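PDB 6RXA: argininosuccinate lyase from Chelativorans sp., which is a C-N lyase of the aspartase/fumarase superfamily, known as EDDS lyase, and probably also cleaves argininosuccinate to fumarate and arginine. Local coordinates for residues L129-A134 / A334-T339; E177-N182 / A246-G251; H386-H391 / E413-Q418. The protein carries 2 engineered substitutions. One frame throughout, in Å; residues are numbered along the deposited sequence.

Contact 1. Residues L129-A134 / A334-T339; sequences LRTIEA and ALIAAT
Ile-336 meets Arg-130, Thr-131 and Ala-134 where two helices run almost side by side, 13° from parallel, with 10.1 Å between the axes of the two segments. No hydrogen bond crosses the contact; apolar packing carries it. Ile-336 CD1 reaches the other helix itself, coming 3.7 Å from Thr-131 CA, and it also touches the methyl of Ala-134, with CD1 and CB 3.9 Å apart. The methyl of Ala-134 points toward segment 334-339, and its small side chain lets the longer isoleucine come this close to the backbone. Beside it, Thr-339 CG2 lies 3.5 Å from Ala-134 O. Farther round, Thr-131 CG2 meets Leu-335 CD2 at 3.9 Å, the two side chains crossing at about a right angle.

A second kind of packing sets a flat cation on a hydrocarbon. Arg-130 has its CG anti to the backbone N (chi1 -179°) and stays extended as far as NE. Ile-336 CG1 lies over the centre of one face of its guanidinium, 3.7 Å from Arg-130 CZ. The charge is answered elsewhere: NH1 makes a salt bridge with Asp-333 and a hydrogen bond with the side chain of Gln-127.

The threonines spend their hydroxyls within their own helices, which suits a buried interface. Thr-131 OG1 bonds to Gln-127 O, while Thr-339 OG1 donates to Leu-335 O at 2.8 Å from above the carbonyl plane. Thr-339 N reaches the same oxygen from the opposite face, so two donors grip it.

Tyr-186 of helix 168-193 and Phe-248 of helix 236-262 close in on Leu-335. Long helices packed lengthwise in this way form the central bundle characteristic of the aspartase/fumarase superfamily.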
loop_
_atom_site.group_PDB
_atom_site.type_symbol
_atom_site.label_atom_id
_atom_site.label_comp_id
_atom_site.label_asym_id
_atom_site.label_seq_id
_atom_site.Cartn_x
_atom_site.Cartn_y
_atom_site.Cartn_z
ATOM N N LEU A 129 -2.164 -11.899 22.519
ATOM C CA LEU A 129 -1.693 -11.870 23.901
ATOM C C LEU A 129 -0.165 -11.825 23.966
ATOM O O LEU A 129 0.412 -11.100 24.782
ATOM C CB LEU A 129 -2.238 -13.059 24.689
ATOM C CG LEU A 129 -3.757 -13.061 24.835
ATOM C CD1 LEU A 129 -4.218 -14.250 25.658
ATOM C CD2 LEU A 129 -4.269 -11.773 25.458
ATOM N N ARG A 130 0.509 -12.595 23.107
ATOM C CA ARG A 130 1.966 -12.516 22.998
ATOM C C ARG A 130 2.418 -11.094 22.682
ATOM O O ARG A 130 3.385 -10.584 23.275
ATOM C CB ARG A 130 2.404 -13.482 21.898
ATOM C CG ARG A 130 3.892 -13.554 21.660
ATOM C CD ARG A 130 4.186 -14.348 20.393
ATOM N NE ARG A 130 5.622 -14.503 20.164
ATOM C CZ ARG A 130 6.173 -14.669 18.964
ATOM N NH1 ARG A 130 5.407 -14.697 17.869
ATOM N NH2 ARG A 130 7.493 -14.786 18.861
ATOM N N THR A 131 1.722 -10.433 21.756
ATOM C CA THR A 131 2.077 -9.077 21.357
ATOM C C THR A 131 1.822 -8.085 22.481
ATOM O O THR A 131 2.672 -7.228 22.758
ATOM C CB THR A 131 1.268 -8.705 20.108
ATOM O OG1 THR A 131 1.645 -9.546 19.010
ATOM C CG2 THR A 131 1.498 -7.264 19.707
ATOM N N ILE A 132 0.664 -8.184 23.146
ATOM C CA ILE A 132 0.372 -7.311 24.280
ATOM C C ILE A 132 1.424 -7.472 25.367
ATOM O O ILE A 132 1.881 -6.489 25.950
ATOM C CB ILE A 132 -1.063 -7.559 24.787
ATOM C CG1 ILE A 132 -2.047 -7.022 23.738
ATOM C CG2 ILE A 132 -1.299 -6.897 26.135
ATOM C CD1 ILE A 132 -3.493 -7.444 23.943
ATOM N N GLU A 133 1.835 -8.708 25.649
ATOM C CA GLU A 133 2.891 -8.919 26.637
ATOM C C GLU A 133 4.182 -8.218 26.221
ATOM O O GLU A 133 4.838 -7.574 27.047
ATOM C CB GLU A 133 3.108 -10.416 26.829
ATOM C CG GLU A 133 4.150 -10.761 27.862
ATOM C CD GLU A 133 4.308 -12.259 28.035
ATOM O OE1 GLU A 133 4.398 -12.970 27.015
ATOM O OE2 GLU A 133 4.334 -12.724 29.184
ATOM N N ALA A 134 4.564 -8.330 24.941
ATOM C CA ALA A 134 5.792 -7.690 24.471
ATOM C C ALA A 134 5.679 -6.169 24.519
ATOM O O ALA A 134 6.633 -5.484 24.915
ATOM C CB ALA A 134 6.124 -8.170 23.056
ATOM N N ALA A 334 8.262 -11.126 13.332
ATOM C CA ALA A 334 9.127 -9.968 13.117
ATOM C C ALA A 334 8.795 -8.840 14.083
ATOM O O ALA A 334 9.696 -8.182 14.619
ATOM C CB ALA A 334 8.983 -9.463 11.682
ATOM N N LEU A 335 7.499 -8.574 14.281
ATOM C CA LEU A 335 7.077 -7.546 15.221
ATOM C C LEU A 335 7.604 -7.835 16.612
ATOM O O LEU A 335 8.097 -6.931 17.294
ATOM C CB LEU A 335 5.549 -7.453 15.230
ATOM C CG LEU A 335 4.943 -6.449 16.208
ATOM C CD1 LEU A 335 3.571 -5.982 15.695
ATOM C CD2 LEU A 335 4.786 -7.012 17.620
ATOM N N ILE A 336 7.523 -9.097 17.047
ATOM C CA ILE A 336 7.962 -9.441 18.394
ATOM C C ILE A 336 9.467 -9.252 18.521
ATOM O O ILE A 336 9.959 -8.717 19.519
ATOM C CB ILE A 336 7.517 -10.874 18.757
ATOM C CG1 ILE A 336 5.985 -10.994 18.785
ATOM C CG2 ILE A 336 8.132 -11.269 20.092
ATOM C CD1 ILE A 336 5.292 -10.227 19.886
ATOM N N ALA A 337 10.222 -9.673 17.507
ATOM C CA ALA A 337 11.670 -9.505 17.529
ATOM C C ALA A 337 12.050 -8.033 17.615
ATOM O O ALA A 337 12.922 -7.656 18.404
ATOM C CB ALA A 337 12.279 -10.160 16.292
ATOM N N ALA A 338 11.403 -7.187 16.808
ATOM C CA ALA A 338 11.705 -5.763 16.842
ATOM C C ALA A 338 11.309 -5.152 18.174
ATOM O O ALA A 338 12.029 -4.292 18.704
ATOM C CB ALA A 338 10.976 -5.058 15.705
ATOM N N THR A 339 10.162 -5.559 18.725
ATOM C CA THR A 339 9.732 -5.010 20.010
ATOM C C THR A 339 10.695 -5.393 21.121
ATOM O O THR A 339 11.047 -4.561 21.962
ATOM C CB THR A 339 8.313 -5.480 20.335
ATOM O OG1 THR A 339 7.418 -5.062 19.294
ATOM C CG2 THR A 339 7.839 -4.891 21.642
#

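Contact 2. Residues E177-N182 / A246-G251; sequences ENLAKN and AVFLSG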
loop_
_atom_site.group_PDB
_atom_site.type_symbol
_atom_site.label_atom_id
_atom_site.label_comp_id
_atom_site.label_asym_id
_atom_site.label_seq_id
_atom_site.Cartn_x
_atom_site.Cartn_y
_atom_site.Cartn_z
ATOM N N GLU A 177 3.073 7.319 26.318
ATOM C CA GLU A 177 1.694 7.681 25.988
ATOM C C GLU A 177 1.280 7.084 24.647
ATOM O O GLU A 177 0.144 6.616 24.497
ATOM C CB GLU A 177 1.557 9.214 26.028
ATOM C CG GLU A 177 0.108 9.723 25.917
ATOM C CD GLU A 177 -0.089 11.160 26.382
ATOM O OE1 GLU A 177 0.845 11.771 26.934
ATOM O OE2 GLU A 177 -1.223 11.663 26.219
ATOM N N ASN A 178 2.195 7.077 23.667
ATOM C CA ASN A 178 1.967 6.374 22.407
ATOM C C ASN A 178 1.626 4.912 22.657
ATOM O O ASN A 178 0.667 4.368 22.089
ATOM C CB ASN A 178 3.236 6.482 21.553
ATOM C CG ASN A 178 3.250 5.514 20.365
ATOM O OD1 ASN A 178 3.389 4.296 20.538
ATOM N ND2 ASN A 178 3.142 6.056 19.151
ATOM N N LEU A 179 2.400 4.264 23.521
ATOM C CA LEU A 179 2.216 2.846 23.773
ATOM C C LEU A 179 0.926 2.574 24.525
ATOM O O LEU A 179 0.285 1.547 24.288
ATOM C CB LEU A 179 3.414 2.307 24.546
ATOM C CG LEU A 179 4.731 2.328 23.782
ATOM C CD1 LEU A 179 5.905 1.887 24.652
ATOM C CD2 LEU A 179 4.654 1.445 22.537
ATOM N N ALA A 180 0.529 3.462 25.426
ATOM C CA ALA A 180 -0.745 3.283 26.106
ATOM C C ALA A 180 -1.888 3.225 25.103
ATOM O O ALA A 180 -2.778 2.372 25.212
ATOM C CB ALA A 180 -0.942 4.399 27.123
ATOM N N LYS A 181 -1.861 4.097 24.091
ATOM C CA LYS A 181 -2.929 4.111 23.102
ATOM C C LYS A 181 -2.860 2.886 22.199
ATOM O O LYS A 181 -3.896 2.333 21.816
ATOM C CB LYS A 181 -2.908 5.422 22.316
ATOM C CG LYS A 181 -3.398 6.595 23.165
ATOM C CD LYS A 181 -3.450 7.890 22.375
ATOM C CE LYS A 181 -2.055 8.358 22.026
ATOM N NZ LYS A 181 -2.095 9.802 21.616
ATOM N N ASN A 182 -1.650 2.425 21.859
ATOM C CA ASN A 182 -1.529 1.188 21.094
ATOM C C ASN A 182 -2.024 -0.019 21.885
ATOM O O ASN A 182 -2.636 -0.929 21.313
ATOM C CB ASN A 182 -0.095 1.011 20.595
ATOM C CG ASN A 182 0.182 1.856 19.361
ATOM O OD1 ASN A 182 -0.621 1.877 18.428
ATOM N ND2 ASN A 182 1.294 2.580 19.364
ATOM N N ALA A 246 0.987 -2.460 12.129
ATOM C CA ALA A 246 1.682 -1.478 11.307
ATOM C C ALA A 246 1.797 -0.131 12.016
ATOM O O ALA A 246 2.844 0.523 11.957
ATOM C CB ALA A 246 0.996 -1.296 9.960
ATOM N N VAL A 247 0.713 0.336 12.644
ATOM C CA VAL A 247 0.779 1.658 13.277
ATOM C C VAL A 247 1.665 1.635 14.521
ATOM O O VAL A 247 2.486 2.539 14.731
ATOM C CB VAL A 247 -0.617 2.273 13.521
ATOM C CG1 VAL A 247 -1.311 1.652 14.720
ATOM C CG2 VAL A 247 -0.481 3.798 13.701
ATOM N N PHE A 248 1.529 0.596 15.356
ATOM C CA PHE A 248 2.429 0.411 16.483
ATOM C C PHE A 248 3.886 0.392 16.022
ATOM O O PHE A 248 4.743 1.094 16.574
ATOM C CB PHE A 248 2.083 -0.882 17.240
ATOM C CG PHE A 248 3.226 -1.386 18.067
ATOM C CD1 PHE A 248 3.667 -0.670 19.164
ATOM C CD2 PHE A 248 3.913 -2.520 17.704
ATOM C CE1 PHE A 248 4.749 -1.077 19.888
ATOM C CE2 PHE A 248 4.997 -2.945 18.428
ATOM C CZ PHE A 248 5.425 -2.237 19.526
ATOM N N LEU A 249 4.180 -0.391 14.986
ATOM C CA LEU A 249 5.560 -0.482 14.520
ATOM C C LEU A 249 6.041 0.834 13.934
ATOM O O LEU A 249 7.246 1.105 13.976
ATOM C CB LEU A 249 5.742 -1.645 13.542
ATOM C CG LEU A 249 5.827 -3.034 14.206
ATOM C CD1 LEU A 249 5.705 -4.146 13.189
ATOM C CD2 LEU A 249 7.145 -3.163 14.966
ATOM N N SER A 250 5.138 1.650 13.372
ATOM C CA SER A 250 5.590 2.937 12.854
ATOM C C SER A 250 6.112 3.816 13.985
ATOM O O SER A 250 7.084 4.558 13.791
ATOM C CB SER A 250 4.504 3.654 12.036
ATOM O OG SER A 250 3.574 4.326 12.868
ATOM N N GLY A 251 5.519 3.718 15.178
ATOM C CA GLY A 251 6.038 4.484 16.296
ATOM C C GLY A 251 7.354 3.934 16.790
ATOM O O GLY A 251 8.213 4.686 17.263
HETATM O O HOH W 1 2.610 4.008 17.141
HETATM O O HOH W 2 5.129 2.622 19.137
#
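Within the central helical bundle, Leu-179 and Asn-182 pack against Phe-248 across an antiparallel helix pair, 171° between the directions of the two segments. Leu-179 CD2 lies in the plane of the phenyl ring at its edge, 3.7 Å from Phe-248 CE1. The side chains of Asn-182 and Phe-248 cross at about a right angle, amide and ring planes 83° apart, and Asn-182 ND2 comes 3.8 Å from Phe-248 CA.

Two waters fill the polar side. One accepts from Asn-178 ND2 and from Asn-182 ND2 (3.0 Å), then donates to Val-247 O at 2.8 Å. The other donates to Asn-178 OD1 and to Phe-248 O. Asparagines suit this place because each amide can donate and accept, joining buried carbonyls through solvent. Gly-251 suits its own: a beta carbon there would collide with Asn-178 ND2.

That same ND2 also bonds to Tyr-318 of the second subunit, while Asn-182 OD1 accepts from Arg-185. Asp-236 of the second subunit packs on both asparagines, and Phe-248 reaches Val-135 of helix 112-147 and Leu-335 of helix 329-348, placing this pair between the subunit interface and the other bundle helices.

Contact 3. Residues H386-H391 / E413-Q418; sequences HEIVAH and EAAVAQ
The two helices cross at 117°, their segment axes approaching to 8.4 Å where Ile-388 and His-391 meet Ala-415 and Ala-414. Ala-414, whose methyl points at the first helix, is small enough for so close a crossing, and Ala-415 turns its own methyl away. Ala-414 CB sits 3.7 Å from Ile-388 O, and Ile-388 CG2 rests against both alanines, 4.2 Å from Ala-415 CB.

His-391 reaches across to Ala-414, Ala-417 and Gln-418. With CG anti to the backbone N (chi1 -170°), the side chain heads for the other helix; Ala-414 O lies over one face of the ring, CD2 touches Ala-414 CB at 3.6 Å, and NE2 is 3.6 Å from Ala-417 CB. At another point of the ring, ND1 donates to Gln-418 OE1 at 3.0 Å. The donor lies in the plane of the amide carbonyl, yet the oxygen is tilted out of the imidazole plane and the bond is bent, its N-H...O angle 133°. The chain of Gln-418 is bent at chi2, and its CG and NE2 pack against Glu-387 CG, NE2 at 3.7 Å.

An alanine in place of His-391 would probably leave Gln-418 OE1 without this donor, its amide freer to turn, and a gap beside the methyl of Ala-417.

Glu-387 OE1 bonds to Gly-12 N of the third subunit, and His-386 NE2 to the carbonyl of Ser-280 there, a residue seen to bind succinate. Within the C-terminal helical region, the contact combines a small apolar centre with one polar tie; a donor at ND1 implies that this nitrogen carries a proton.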
loop_
_atom_site.group_PDB
_atom_site.type_symbol
_atom_site.label_atom_id
_atom_site.label_comp_id
_atom_site.label_asym_id
_atom_site.label_seq_id
_atom_site.Cartn_x
_atom_site.Cartn_y
_atom_site.Cartn_z
ATOM N N HIS A 386 9.914 38.221 19.024
ATOM C CA HIS A 386 10.500 37.172 18.194
ATOM C C HIS A 386 11.481 37.754 17.187
ATOM O O HIS A 386 12.581 37.218 17.005
ATOM C CB HIS A 386 9.349 36.427 17.531
ATOM C CG HIS A 386 9.761 35.387 16.544
ATOM N ND1 HIS A 386 10.264 35.703 15.300
ATOM C CD2 HIS A 386 9.693 34.038 16.597
ATOM C CE1 HIS A 386 10.508 34.584 14.636
ATOM N NE2 HIS A 386 10.158 33.561 15.395
ATOM N N GLU A 387 11.125 38.871 16.550
ATOM C CA GLU A 387 12.016 39.464 15.557
ATOM C C GLU A 387 13.316 39.950 16.189
ATOM O O GLU A 387 14.389 39.830 15.582
ATOM C CB GLU A 387 11.303 40.619 14.845
ATOM C CG GLU A 387 11.910 41.011 13.498
ATOM C CD GLU A 387 11.823 39.902 12.453
ATOM O OE1 GLU A 387 12.823 39.681 11.741
ATOM O OE2 GLU A 387 10.760 39.254 12.342
ATOM N N ILE A 388 13.242 40.519 17.391
ATOM C CA ILE A 388 14.459 40.943 18.080
ATOM C C ILE A 388 15.349 39.739 18.360
ATOM O O ILE A 388 16.562 39.758 18.108
ATOM C CB ILE A 388 14.118 41.678 19.386
ATOM C CG1 ILE A 388 13.423 43.010 19.111
ATOM C CG2 ILE A 388 15.412 41.905 20.185
ATOM C CD1 ILE A 388 12.850 43.654 20.363
ATOM N N VAL A 389 14.767 38.677 18.914
ATOM C CA VAL A 389 15.580 37.522 19.280
ATOM C C VAL A 389 16.121 36.799 18.048
ATOM O O VAL A 389 17.237 36.282 18.067
ATOM C CB VAL A 389 14.814 36.594 20.239
ATOM C CG1 VAL A 389 15.635 35.335 20.524
ATOM C CG2 VAL A 389 14.473 37.345 21.534
ATOM N N ALA A 390 15.375 36.756 16.948
ATOM C CA ALA A 390 15.953 36.179 15.738
ATOM C C ALA A 390 17.215 36.935 15.333
ATOM O O ALA A 390 18.196 36.323 14.891
ATOM C CB ALA A 390 14.932 36.182 14.606
ATOM N N HIS A 391 17.204 38.268 15.478
ATOM C CA HIS A 391 18.386 39.063 15.159
ATOM C C HIS A 391 19.527 38.735 16.114
ATOM O O HIS A 391 20.691 38.666 15.703
ATOM C CB HIS A 391 18.036 40.554 15.220
ATOM C CG HIS A 391 19.106 41.462 14.689
ATOM N ND1 HIS A 391 18.980 42.143 13.497
ATOM C CD2 HIS A 391 20.314 41.815 15.196
ATOM C CE1 HIS A 391 20.065 42.866 13.285
ATOM N NE2 HIS A 391 20.890 42.685 14.300
ATOM N N GLU A 413 21.896 45.589 21.238
ATOM C CA GLU A 413 22.213 45.903 19.848
ATOM C C GLU A 413 21.138 45.376 18.907
ATOM O O GLU A 413 20.758 46.049 17.943
ATOM C CB GLU A 413 23.568 45.309 19.463
ATOM C CG GLU A 413 24.758 45.912 20.180
ATOM C CD GLU A 413 26.072 45.269 19.770
ATOM O OE1 GLU A 413 27.091 45.523 20.447
ATOM O OE2 GLU A 413 26.088 44.511 18.776
ATOM N N ALA A 414 20.647 44.161 19.158
ATOM C CA ALA A 414 19.614 43.601 18.301
ATOM C C ALA A 414 18.325 44.399 18.409
ATOM O O ALA A 414 17.662 44.651 17.395
ATOM C CB ALA A 414 19.355 42.149 18.701
ATOM N N ALA A 415 17.946 44.785 19.625
ATOM C CA ALA A 415 16.752 45.599 19.788
ATOM C C ALA A 415 16.910 46.906 19.029
ATOM O O ALA A 415 15.982 47.350 18.344
ATOM C CB ALA A 415 16.488 45.845 21.271
ATOM N N VAL A 416 18.097 47.513 19.105
ATOM C CA VAL A 416 18.341 48.778 18.409
ATOM C C VAL A 416 18.336 48.566 16.900
ATOM O O VAL A 416 17.681 49.310 16.157
ATOM C CB VAL A 416 19.656 49.412 18.898
ATOM C CG1 VAL A 416 20.112 50.537 17.957
ATOM C CG2 VAL A 416 19.493 49.946 20.325
ATOM N N ALA A 417 19.055 47.540 16.427
ATOM C CA ALA A 417 19.148 47.294 14.993
ATOM C C ALA A 417 17.786 47.002 14.386
ATOM O O ALA A 417 17.515 47.391 13.245
ATOM C CB ALA A 417 20.096 46.123 14.726
ATOM N N GLN A 418 16.915 46.333 15.133
ATOM C CA GLN A 418 15.631 45.897 14.608
ATOM C C GLN A 418 14.495 46.851 14.943
ATOM O O GLN A 418 13.437 46.779 14.311
ATOM C CB GLN A 418 15.305 44.511 15.174
ATOM C CG GLN A 418 14.429 43.662 14.282
ATOM C CD GLN A 418 15.066 43.378 12.939
ATOM O OE1 GLN A 418 16.275 43.166 12.841
ATOM N NE2 GLN A 418 14.251 43.383 11.891
#

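How the contacts relate
From the N terminus, helix 112-147 supplies the first half of contact 1, which closes only when helix 329-348 arrives some 200 residues later. Contact 2 opens and closes within that span, joining helix 168-193 to helix 236-262. The two are neighbours in space as well, with centres about 12 Å apart: Thr-339 OG1 lies 3.3 Å from Phe-248 CE2, and Leu-335 packs on both Phe-248 and Leu-249. Together they tie four helices of the central bundle. Contact 3 follows in series, closing a short loop between helices 382-399 and 408-419; its centre lies about 52 Å from that of contact 1, in the C-terminal helical region.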